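Local atomic coordinates of putative nucleotidyltransferase (Sulfolobus solfataricus P2, PDB entry 2RFF), a protein that probably transfers nucleotidyl groups, as a small single-domain member of the nucleotidyltransferase family. Residues E35-G40 / G90-V95. Sequence-based numbering, arbitrary orientation.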
loop_
_atom_site.group_PDB
_atom_site.type_symbol
_atom_site.label_atom_id
_atom_site.label_comp_id
_atom_site.label_asym_id
_atom_site.label_seq_id
_atom_site.Cartn_x
_atom_site.Cartn_y
_atom_site.Cartn_z
ATOM N N GLU A 35 2.186 9.331 -2.294
ATOM C CA GLU A 35 2.150 8.114 -3.091
ATOM C C GLU A 35 1.873 6.941 -2.185
ATOM O O GLU A 35 2.231 6.967 -1.003
ATOM C CB GLU A 35 3.487 7.841 -3.814
ATOM C CG GLU A 35 3.816 8.820 -4.935
ATOM C CD GLU A 35 5.215 8.785 -5.481
ATOM O OE1 GLU A 35 6.082 7.996 -5.057
ATOM O OE2 GLU A 35 5.436 9.568 -6.405
ATOM N N VAL A 36 1.252 5.927 -2.774
ATOM C CA VAL A 36 1.104 4.637 -2.114
ATOM C C VAL A 36 1.527 3.573 -3.109
ATOM O O VAL A 36 1.153 3.624 -4.287
ATOM C CB VAL A 36 -0.318 4.370 -1.598
ATOM C CG1 VAL A 36 -0.519 2.931 -1.002
ATOM C CG2 VAL A 36 -0.705 5.404 -0.578
ATOM N N TYR A 37 2.270 2.601 -2.612
ATOM C CA TYR A 37 2.683 1.454 -3.404
ATOM C C TYR A 37 2.156 0.168 -2.743
ATOM O O TYR A 37 1.960 0.096 -1.513
ATOM C CB TYR A 37 4.207 1.383 -3.514
ATOM C CG TYR A 37 4.852 2.523 -4.246
ATOM C CD1 TYR A 37 5.081 3.744 -3.612
ATOM C CD2 TYR A 37 5.230 2.395 -5.591
ATOM C CE1 TYR A 37 5.750 4.810 -4.293
ATOM C CE2 TYR A 37 5.864 3.450 -6.264
ATOM C CZ TYR A 37 6.060 4.668 -5.603
ATOM O OH TYR A 37 6.671 5.734 -6.188
ATOM N N ILE A 38 1.944 -0.839 -3.590
ATOM C CA ILE A 38 1.797 -2.213 -3.144
ATOM C C ILE A 38 3.200 -2.838 -3.282
ATOM O O ILE A 38 3.895 -2.633 -4.298
ATOM C CB ILE A 38 0.777 -3.019 -3.967
ATOM C CG1 ILE A 38 -0.563 -2.293 -4.006
ATOM C CG2 ILE A 38 0.675 -4.459 -3.414
ATOM C CD1 ILE A 38 -1.117 -1.869 -2.647
ATOM N N PHE A 39 3.682 -3.483 -2.227
ATOM C CA PHE A 39 4.922 -4.231 -2.261
ATOM C C PHE A 39 4.641 -5.665 -1.857
ATOM O O PHE A 39 3.479 -6.056 -1.694
ATOM C CB PHE A 39 6.040 -3.545 -1.441
ATOM C CG PHE A 39 5.856 -3.555 0.072
ATOM C CD1 PHE A 39 5.098 -2.592 0.702
ATOM C CD2 PHE A 39 6.548 -4.459 0.860
ATOM C CE1 PHE A 39 4.950 -2.589 2.116
ATOM C CE2 PHE A 39 6.448 -4.439 2.257
ATOM C CZ PHE A 39 5.645 -3.513 2.888
ATOM N N GLY A 40 5.691 -6.465 -1.796
ATOM C CA GLY A 40 5.557 -7.850 -1.400
ATOM C C GLY A 40 4.996 -8.737 -2.490
ATOM O O GLY A 40 4.979 -8.376 -3.658
ATOM N N GLY A 90 11.849 10.890 0.260
ATOM C CA GLY A 90 13.259 10.662 0.027
ATOM C C GLY A 90 13.760 9.280 0.345
ATOM O O GLY A 90 14.908 8.980 0.010
ATOM N N GLU A 91 12.924 8.425 0.955
ATOM C CA GLU A 91 13.316 7.082 1.373
ATOM C C GLU A 91 12.637 5.960 0.593
ATOM O O GLU A 91 12.941 4.797 0.829
ATOM C CB GLU A 91 12.898 6.889 2.827
ATOM C CG GLU A 91 13.500 7.827 3.834
ATOM C CD GLU A 91 12.755 7.851 5.147
ATOM O OE1 GLU A 91 11.630 7.323 5.241
ATOM O OE2 GLU A 91 13.283 8.453 6.099
ATOM N N LYS A 92 11.730 6.297 -0.320
ATOM C CA LYS A 92 10.937 5.269 -1.009
ATOM C C LYS A 92 11.715 4.201 -1.800
ATOM O O LYS A 92 11.213 3.097 -1.986
ATOM C CB LYS A 92 9.809 5.880 -1.830
ATOM C CG LYS A 92 10.247 6.628 -3.048
ATOM C CD LYS A 92 9.057 7.325 -3.703
ATOM C CE LYS A 92 9.567 8.037 -4.931
ATOM N NZ LYS A 92 8.594 8.999 -5.485
ATOM N N ASP A 93 12.941 4.517 -2.230
ATOM C CA ASP A 93 13.818 3.551 -2.922
ATOM C C ASP A 93 14.235 2.374 -2.031
ATOM O O ASP A 93 14.706 1.385 -2.531
ATOM C CB ASP A 93 15.091 4.222 -3.497
ATOM C CG ASP A 93 14.833 5.072 -4.755
ATOM O OD1 ASP A 93 13.756 5.000 -5.386
ATOM O OD2 ASP A 93 15.779 5.799 -5.155
ATOM N N ARG A 94 14.031 2.475 -0.706
ATOM C CA ARG A 94 14.353 1.382 0.227
ATOM C C ARG A 94 13.509 0.120 0.014
ATOM O O ARG A 94 13.933 -0.969 0.395
ATOM C CB ARG A 94 14.259 1.851 1.682
ATOM C CG ARG A 94 15.424 2.758 2.073
ATOM C CD ARG A 94 15.446 3.068 3.582
ATOM N NE ARG A 94 16.833 3.133 4.060
ATOM C CZ ARG A 94 17.570 2.100 4.508
ATOM N NH1 ARG A 94 17.086 0.853 4.609
ATOM N NH2 ARG A 94 18.825 2.324 4.890
ATOM N N VAL A 95 12.326 0.272 -0.599
ATOM C CA VAL A 95 11.452 -0.833 -0.925
ATOM C C VAL A 95 11.584 -0.987 -2.433
ATOM O O VAL A 95 11.155 -0.122 -3.177
ATOM C CB VAL A 95 10.027 -0.545 -0.527
ATOM C CG1 VAL A 95 9.104 -1.726 -0.905
ATOM C CG2 VAL A 95 9.949 -0.271 0.985
#
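Lys92 NZ donates to Glu35 OE1 at 2.7 Å in a salt bridge, arriving on the syn side of the carboxylate and 25° out of its plane. Tyr37 OH gives its proton to the same oxygen, Glu35 OE1, at 2.6 Å, but from the other face and much steeper, 55° out of plane. Two donors thus grip one oxygen, while OE2 pairs with Lys103 of strand 98-103; both carboxylate oxygens are held and, with two lysines beside it, the group very likely stays ionised. Lys92 gets there because its chain runs fully extended beyond CG, crossing the Glu35 side chain at about a right angle; on the way its CD passes 3.8 Å from Tyr37 OH. With an alanine at Glu35, both lysines would probably lose this countercharge and the Tyr37 hydroxyl its acceptor. Farther along, the contact turns apolar: Val95 CG1, swung anti to its own backbone N (chi1 179°), packs 3.6 Å from Phe39 CB. Beyond it, Phe39 reaches Ile85 and Val95 reaches Leu87. The loop between strands 82-88 and 98-103, with its 3-10 segment, is thereby fastened by Lys92 and Val95 to the Glu35, Tyr37 and Phe39 face of central strand 33-39 in the mixed sheet of the nucleotidyltransferase fold.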